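PDB 2C2I: 3-hydroxyacyl-thioester dehydratase Z from Mycobacterium tuberculosis, which probably interconverts (3R)-3-hydroxyacyl-CoA and trans-2-enoyl-CoA by removing or adding water, as a homodimeric hotdog-fold lyase of fatty acid metabolism. Local coordinates for residues 94-99 and 139-144; 106-111 and 129-134. One frame throughout, in Å; residues are numbered along the deposited sequence.

Contact 1: 94-99 and 139-144; sequences VRFPAP and PACVAE
Cys141 carries its SG between Val94 and Phe96. With SG anti to the backbone N (chi1 -178°), the sulfur lies 3.9 Å from Val94 CG1 and 3.7 Å from Phe96 CE1. It stands oblique to the aromatic ring, 53° off the normal, in a sulfur-aromatic contact. Ala140 O meets the same ring in plane at its edge, nearest CD1. On the Val94 side the other methyl, CG2, rests on Ala143 CB, and Leu67 of helix 63-68 packs over Val94, Phe96 and Ala143. In the backbone, Arg95 and Val142 form an antiparallel hydrogen-bonded pair, Arg95 N giving to Val142 O at 2.9 Å and Val142 N to Arg95 O. The Arg95 side chain leads away from 139-144: NH1 donates to Val94 O from above the carbonyl plane, while NH2 bonds Asn92 OD1 of the second subunit. Past Arg95 the ladder stops and prolines take over. The Pro97 and Pro139 rings cross at about a right angle, CG to CG 4.0 Å, and Pro97 CG also reaches Val142 CG2. Ala98 N makes a weak bond to Pro139 O, bent to 128°. A water donates to both Ala98 O and Ala140 O and so bridges the two segments. Ala140 and Cys141 together face Val131, a classic beta bulge. The pairing belongs to the antiparallel sheet of the hotdog fold, which runs on through Val94 and Arg95 into the second subunit; Pro97, Ala98 and Pro99, in the loop that follows strand 86-95, probably contribute to the substrate site, as in related hydratases.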
ATOM      1  N   VAL A  94       4.694  -3.338  -8.105  1.00  6.06           N
ATOM      2  CA  VAL A  94       3.226  -3.386  -8.035  1.00  5.12           C
ATOM      3  C   VAL A  94       2.705  -2.599  -9.236  1.00  5.52           C
ATOM      4  O   VAL A  94       3.206  -1.509  -9.519  1.00  4.73           O
ATOM      5  CB  VAL A  94       2.647  -2.697  -6.742  1.00  5.73           C
ATOM      6  CG1 VAL A  94       1.132  -2.703  -6.806  1.00  6.58           C
ATOM      7  CG2 VAL A  94       3.182  -3.377  -5.395  1.00  5.10           C
ATOM      8  N   ARG A  95       1.679  -3.138  -9.895  1.00  5.68           N
ATOM      9  CA  ARG A  95       1.013  -2.417 -10.973  1.00  6.65           C
ATOM     10  C   ARG A  95      -0.486  -2.575 -10.766  1.00  7.35           C
ATOM     11  O   ARG A  95      -0.939  -3.511 -10.085  1.00  6.56           O
ATOM     12  CB  ARG A  95       1.465  -2.932 -12.352  1.00  7.47           C
ATOM     13  CG  ARG A  95       2.941  -2.676 -12.710  1.00  8.94           C
ATOM     14  CD  ARG A  95       3.227  -1.210 -12.900  1.00  7.53           C
ATOM     15  NE  ARG A  95       4.573  -0.908 -13.350  1.00  8.53           N
ATOM     16  CZ  ARG A  95       5.607  -0.600 -12.554  1.00  7.42           C
ATOM     17  NH1 ARG A  95       5.503  -0.622 -11.222  1.00  8.32           N
ATOM     18  NH2 ARG A  95       6.761  -0.295 -13.109  1.00  8.15           N
ATOM     19  N   PHE A  96      -1.258  -1.611 -11.290  1.00  8.29           N
ATOM     20  CA  PHE A  96      -2.712  -1.609 -11.132  1.00  9.22           C
ATOM     21  C   PHE A  96      -3.341  -1.484 -12.515  1.00 10.76           C
ATOM     22  O   PHE A  96      -3.813  -0.386 -12.896  1.00 12.09           O
ATOM     23  CB  PHE A  96      -3.164  -0.422 -10.260  1.00  9.16           C
ATOM     24  CG  PHE A  96      -2.592  -0.430  -8.862  1.00  8.71           C
ATOM     25  CD1 PHE A  96      -3.042  -1.346  -7.922  1.00  8.11           C
ATOM     26  CD2 PHE A  96      -1.600   0.472  -8.499  1.00  8.65           C
ATOM     27  CE1 PHE A  96      -2.531  -1.356  -6.619  1.00  6.90           C
ATOM     28  CE2 PHE A  96      -1.074   0.476  -7.188  1.00  6.87           C
ATOM     29  CZ  PHE A  96      -1.530  -0.435  -6.258  1.00  6.43           C
ATOM     30  N   PRO A  97      -3.320  -2.575 -13.298  1.00 11.73           N
ATOM     31  CA  PRO A  97      -3.761  -2.470 -14.711  1.00 12.84           C
ATOM     32  C   PRO A  97      -5.182  -1.933 -14.929  1.00 14.56           C
ATOM     33  O   PRO A  97      -5.409  -1.174 -15.878  1.00 15.89           O
ATOM     34  CB  PRO A  97      -3.620  -3.902 -15.224  1.00 13.24           C
ATOM     35  CG  PRO A  97      -2.434  -4.459 -14.371  1.00 12.38           C
ATOM     36  CD  PRO A  97      -2.808  -3.930 -12.986  1.00 11.48           C
ATOM     37  N   ALA A  98      -6.106  -2.305 -14.064  1.00 15.29           N
ATOM     38  CA  ALA A  98      -7.514  -1.897 -14.190  1.00 16.51           C
ATOM     39  C   ALA A  98      -8.033  -1.323 -12.873  1.00 16.44           C
ATOM     40  O   ALA A  98      -7.746  -1.860 -11.807  1.00 15.19           O
ATOM     41  CB  ALA A  98      -8.356  -3.077 -14.583  1.00 17.13           C
ATOM     42  N   PRO A  99      -8.839  -0.251 -12.947  1.00 17.49           N
ATOM     43  CA  PRO A  99      -9.483   0.266 -11.738  1.00 17.42           C
ATOM     44  C   PRO A  99     -10.493  -0.719 -11.123  1.00 17.02           C
ATOM     45  O   PRO A  99     -10.962  -1.645 -11.785  1.00 17.71           O
ATOM     46  CB  PRO A  99     -10.206   1.542 -12.224  1.00 17.45           C
ATOM     47  CG  PRO A  99      -9.551   1.898 -13.505  1.00 20.10           C
ATOM     48  CD  PRO A  99      -9.158   0.567 -14.134  1.00 18.18           C
ATOM     49  N   PRO A 139      -6.083  -7.407 -14.736  1.00 13.46           N
ATOM     50  CA  PRO A 139      -6.076  -7.533 -13.268  1.00 12.73           C
ATOM     51  C   PRO A 139      -6.207  -6.170 -12.586  1.00 10.95           C
ATOM     52  O   PRO A 139      -5.874  -5.145 -13.185  1.00 10.31           O
ATOM     53  CB  PRO A 139      -4.686  -8.116 -12.942  1.00 12.54           C
ATOM     54  CG  PRO A 139      -3.920  -8.173 -14.216  1.00 13.93           C
ATOM     55  CD  PRO A 139      -4.808  -7.807 -15.367  1.00 13.68           C
ATOM     56  N   ALA A 140      -6.681  -6.176 -11.346  1.00 10.49           N
ATOM     57  CA  ALA A 140      -6.737  -4.968 -10.544  1.00  9.45           C
ATOM     58  C   ALA A 140      -5.359  -4.668  -9.984  1.00  9.63           C
ATOM     59  O   ALA A 140      -4.999  -3.507  -9.803  1.00  8.93           O
ATOM     60  CB  ALA A 140      -7.732  -5.115  -9.429  1.00 10.26           C
ATOM     61  N   CYS A 141      -4.578  -5.716  -9.735  1.00  8.70           N
ATOM     62  CA  CYS A 141      -3.289  -5.512  -9.088  1.00  8.10           C
ATOM     63  C   CYS A 141      -2.406  -6.713  -9.372  1.00  8.11           C
ATOM     64  O   CYS A 141      -2.869  -7.850  -9.295  1.00  9.47           O
ATOM     65  CB  CYS A 141      -3.509  -5.360  -7.587  1.00  8.13           C
ATOM     66  SG  CYS A 141      -1.969  -5.048  -6.660  1.00  9.03           S
ATOM     67  N   VAL A 142      -1.146  -6.448  -9.718  1.00  8.54           N
ATOM     68  CA  VAL A 142      -0.118  -7.478  -9.842  1.00  8.47           C
ATOM     69  C   VAL A 142       1.011  -7.002  -8.928  1.00  7.89           C
ATOM     70  O   VAL A 142       1.567  -5.927  -9.135  1.00  7.44           O
ATOM     71  CB  VAL A 142       0.415  -7.658 -11.275  1.00  9.81           C
ATOM     72  CG1 VAL A 142       1.428  -8.823 -11.335  1.00  9.19           C
ATOM     73  CG2 VAL A 142      -0.726  -7.886 -12.291  1.00 11.16           C
ATOM     74  N   ALA A 143       1.358  -7.813  -7.931  1.00  7.29           N
ATOM     75  CA  ALA A 143       2.313  -7.383  -6.898  1.00  7.03           C
ATOM     76  C   ALA A 143       3.287  -8.487  -6.574  1.00  6.81           C
ATOM     77  O   ALA A 143       2.911  -9.646  -6.542  1.00  8.20           O
ATOM     78  CB  ALA A 143       1.578  -6.990  -5.622  1.00  6.81           C
ATOM     79  N   GLU A 144       4.530  -8.117  -6.339  1.00  5.64           N
ATOM     80  CA  GLU A 144       5.442  -9.035  -5.672  1.00  6.63           C
ATOM     81  C   GLU A 144       5.786  -8.417  -4.311  1.00  5.55           C
ATOM     82  O   GLU A 144       6.309  -7.299  -4.253  1.00  5.72           O
ATOM     83  CB  GLU A 144       6.694  -9.234  -6.510  1.00  6.53           C
ATOM     84  CG  GLU A 144       7.640 -10.279  -5.903  1.00  7.85           C
ATOM     85  CD  GLU A 144       8.807 -10.534  -6.816  1.00 13.09           C
ATOM     86  OE1 GLU A 144       8.574 -11.060  -7.920  1.00 17.29           O
ATOM     87  OE2 GLU A 144       9.939 -10.161  -6.479  1.00 12.52           O
TER
HETATM   88  O   HOH W   1      -6.573  -1.349  -9.558  1.00 10.69           O

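Contact 2: 106-111 and 129-134; sequences VRATSS and TTVEVE
Val106 fits against both Val131 and Val133 on the buried face of the hairpin. Its CB meets Val131 CG1 at 3.9 Å, while CG1, anti to the carbonyl carbon (chi1 -62°), reaches over to Val133 CB. Ala108 offers only CB, which Thr129 CG2 approaches to 3.7 Å and Val131 CG2 a little less closely. The row ends in a polar pair, Ser110 OG and Thr129 OG1, 2.7 Å apart in a hydrogen bond; Thr129 OG1 is also bonded to Gln74 NE2. Leu70 and Leu73 of helix 70-75 press on this row, Leu70 against Thr129 and Val131, Leu73 against Ala108. On the reverse face Arg107 and Glu132 lie side by side, pointing the same way. Arg107 bends at chi3 (78°), and its guanidinium turns an edge to the carboxylate, the two planes 47° apart. NE, at 2.9 Å, and NH2, at 3.2 Å, both donate to Glu132 OE2 from the same face of the carboxylate, above its plane. A water gives a proton to Glu132 OE1 and takes a weak bond from Arg107 NH2, so that it links the two charged groups a second time. The Arg107 side chain also touches Gln20, Ser21 and Trp23 of strand 17-25. Between the two faces, the pairs Arg107-Glu132 and Thr109-Thr130 each exchange two backbone hydrogen bonds, with non-hydrogen-bonded pairs between and beyond them. This is an antiparallel beta hairpin of strands 105-119 and 122-133, its buried face turned to helix 70-75, in the central part of the hotdog sheet.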
ATOM      1  N   VAL A 106     -13.455  -8.702  -6.055  1.00 17.86           N
ATOM      2  CA  VAL A 106     -12.059  -8.990  -6.353  1.00 16.74           C
ATOM      3  C   VAL A 106     -11.647 -10.359  -5.752  1.00 15.63           C
ATOM      4  O   VAL A 106     -12.206 -10.819  -4.764  1.00 15.73           O
ATOM      5  CB  VAL A 106     -11.121  -7.865  -5.809  1.00 16.19           C
ATOM      6  CG1 VAL A 106     -11.435  -6.526  -6.484  1.00 16.73           C
ATOM      7  CG2 VAL A 106     -11.250  -7.754  -4.286  1.00 18.14           C
ATOM      8  N   ARG A 107     -10.645 -10.981  -6.349  1.00 15.55           N
ATOM      9  CA  ARG A 107     -10.150 -12.272  -5.876  1.00 15.61           C
ATOM     10  C   ARG A 107      -8.669 -12.362  -6.236  1.00 14.27           C
ATOM     11  O   ARG A 107      -8.243 -11.877  -7.288  1.00 14.62           O
ATOM     12  CB  ARG A 107     -10.941 -13.406  -6.548  1.00 16.60           C
ATOM     13  CG  ARG A 107     -10.430 -14.786  -6.292  1.00 19.10           C
ATOM     14  CD  ARG A 107     -11.450 -15.805  -6.791  1.00 22.88           C
ATOM     15  NE  ARG A 107     -11.409 -15.968  -8.242  1.00 24.47           N
ATOM     16  CZ  ARG A 107     -12.058 -16.939  -8.885  1.00 26.16           C
ATOM     17  NH1 ARG A 107     -12.792 -17.807  -8.198  1.00 23.52           N
ATOM     18  NH2 ARG A 107     -11.968 -17.045 -10.203  1.00 27.69           N
ATOM     19  N   ALA A 108      -7.890 -13.005  -5.376  1.00 13.01           N
ATOM     20  CA  ALA A 108      -6.455 -13.067  -5.580  1.00 12.46           C
ATOM     21  C   ALA A 108      -5.968 -14.510  -5.763  1.00 12.49           C
ATOM     22  O   ALA A 108      -6.566 -15.432  -5.195  1.00 12.64           O
ATOM     23  CB  ALA A 108      -5.707 -12.379  -4.394  1.00 12.29           C
ATOM     24  N   THR A 109      -4.890 -14.673  -6.540  1.00 12.01           N
ATOM     25  CA  THR A 109      -4.129 -15.921  -6.648  1.00 12.24           C
ATOM     26  C   THR A 109      -2.694 -15.589  -6.266  1.00 10.67           C
ATOM     27  O   THR A 109      -2.161 -14.613  -6.761  1.00 10.22           O
ATOM     28  CB  THR A 109      -4.109 -16.383  -8.115  1.00 13.27           C
ATOM     29  OG1 THR A 109      -5.472 -16.547  -8.554  1.00 17.19           O
ATOM     30  CG2 THR A 109      -3.351 -17.710  -8.228  1.00 14.74           C
ATOM     31  N   SER A 110      -2.070 -16.385  -5.394  1.00 10.33           N
ATOM     32  CA  SER A 110      -0.665 -16.133  -5.026  1.00  9.80           C
ATOM     33  C   SER A 110       0.234 -17.363  -5.206  1.00  9.72           C
ATOM     34  O   SER A 110      -0.227 -18.510  -5.077  1.00 10.23           O
ATOM     35  CB  SER A 110      -0.568 -15.657  -3.568  1.00  9.76           C
ATOM     36  OG  SER A 110      -1.235 -14.413  -3.373  1.00  8.86           O
ATOM     37  N   SER A 111       1.515 -17.111  -5.449  1.00 10.17           N
ATOM     38  CA  SER A 111       2.534 -18.167  -5.535  1.00 10.81           C
ATOM     39  C   SER A 111       3.718 -17.786  -4.689  1.00 10.65           C
ATOM     40  O   SER A 111       4.008 -16.594  -4.523  1.00  9.15           O
ATOM     41  CB  SER A 111       3.019 -18.314  -6.979  1.00 12.32           C
ATOM     42  OG  SER A 111       1.912 -18.528  -7.835  1.00 16.87           O
ATOM     43  N   THR A 129       1.372 -12.061  -6.401  1.00 10.23           N
ATOM     44  CA  THR A 129      -0.086 -12.084  -6.311  1.00  9.41           C
ATOM     45  C   THR A 129      -0.659 -11.378  -7.531  1.00  9.99           C
ATOM     46  O   THR A 129      -0.112 -10.370  -7.999  1.00  9.66           O
ATOM     47  CB  THR A 129      -0.630 -11.423  -5.001  1.00  9.74           C
ATOM     48  OG1 THR A 129      -0.048 -12.051  -3.835  1.00  9.78           O
ATOM     49  CG2 THR A 129      -2.136 -11.556  -4.889  1.00  9.51           C
ATOM     50  N   THR A 130      -1.751 -11.930  -8.047  1.00  9.67           N
ATOM     51  CA  THR A 130      -2.543 -11.253  -9.023  1.00 11.42           C
ATOM     52  C   THR A 130      -3.903 -11.110  -8.415  1.00 11.88           C
ATOM     53  O   THR A 130      -4.458 -12.088  -7.931  1.00 12.22           O
ATOM     54  CB  THR A 130      -2.574 -12.040 -10.354  1.00 12.51           C
ATOM     55  OG1 THR A 130      -1.286 -11.913 -10.960  1.00 13.66           O
ATOM     56  CG2 THR A 130      -3.627 -11.453 -11.306  1.00 14.94           C
ATOM     57  N   VAL A 131      -4.423  -9.881  -8.404  1.00 11.99           N
ATOM     58  CA  VAL A 131      -5.776  -9.628  -7.947  1.00 12.32           C
ATOM     59  C   VAL A 131      -6.626  -9.368  -9.195  1.00 13.23           C
ATOM     60  O   VAL A 131      -6.377  -8.407  -9.936  1.00 13.00           O
ATOM     61  CB  VAL A 131      -5.861  -8.402  -6.978  1.00 11.89           C
ATOM     62  CG1 VAL A 131      -7.270  -8.251  -6.415  1.00 11.76           C
ATOM     63  CG2 VAL A 131      -4.885  -8.551  -5.817  1.00 10.78           C
ATOM     64  N   GLU A 132      -7.611 -10.236  -9.432  1.00 14.46           N
ATOM     65  CA  GLU A 132      -8.566 -10.019 -10.521  1.00 16.59           C
ATOM     66  C   GLU A 132      -9.780  -9.271 -10.009  1.00 16.67           C
ATOM     67  O   GLU A 132     -10.109  -9.353  -8.828  1.00 16.54           O
ATOM     68  CB  GLU A 132      -8.991 -11.349 -11.148  1.00 16.48           C
ATOM     69  CG  GLU A 132      -9.853 -12.226 -10.271  1.00 17.57           C
ATOM     70  CD  GLU A 132     -10.129 -13.579 -10.943  1.00 20.87           C
ATOM     71  OE1 GLU A 132     -10.621 -13.593 -12.097  1.00 22.88           O
ATOM     72  OE2 GLU A 132      -9.833 -14.615 -10.327  1.00 21.87           O
ATOM     73  N   VAL A 133     -10.462  -8.557 -10.909  1.00 19.09           N
ATOM     74  CA  VAL A 133     -11.718  -7.883 -10.543  1.00 20.48           C
ATOM     75  C   VAL A 133     -12.819  -8.349 -11.515  1.00 22.63           C
ATOM     76  O   VAL A 133     -12.627  -8.335 -12.718  1.00 23.55           O
ATOM     77  CB  VAL A 133     -11.561  -6.305 -10.421  1.00 19.99           C
ATOM     78  CG1 VAL A 133     -10.807  -5.693 -11.606  1.00 19.27           C
ATOM     79  CG2 VAL A 133     -12.901  -5.618 -10.202  1.00 21.48           C
ATOM     80  N   GLU A 134     -13.948  -8.772 -10.964  1.00 24.71           N
ATOM     81  CA  GLU A 134     -14.950  -9.564 -11.695  1.00 27.96           C
ATOM     82  C   GLU A 134     -15.504  -9.014 -13.022  1.00 29.96           C
ATOM     83  O   GLU A 134     -15.869  -9.812 -13.904  1.00 32.57           O
ATOM     84  CB  GLU A 134     -16.084  -9.957 -10.755  1.00 28.56           C
ATOM     85  CG  GLU A 134     -16.920 -11.145 -11.227  1.00 31.05           C
ATOM     86  CD  GLU A 134     -17.882 -11.612 -10.173  1.00 33.19           C
ATOM     87  OE1 GLU A 134     -18.490 -10.748  -9.509  1.00 32.80           O
ATOM     88  OE2 GLU A 134     -18.017 -12.843  -9.998  1.00 35.96           O
TER
HETATM   89  O   HOH W   2      -6.874 -14.081  -9.072  1.00 21.50           O
HETATM   90  O   HOH W   3     -12.083 -15.527 -12.999  1.00 28.79           O

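How the contacts relate
Contacts 1 and 2 lie in one five-stranded antiparallel sheet, their centres about 9 Å apart. Across it the order is 17-25, 105-119, 122-133, 141-149, 86-95, so contact 2 joins the second and third strands and contact 1 the last two. Along the chain, 94-99 comes first, then both segments of contact 2, then 139-144. Strands 122-133 and 141-149 connect the contacts directly: Ala140 N and Val131 O, and Val131 N and Cys141 O, are probable hydrogen bonds of 2.7 Å, and Ala140 CB packs on Val133 CG1. The sheet thus runs from the hairpin, through the bulge at Ala140 and Cys141, to the edge where contact 1 adjoins the second subunit.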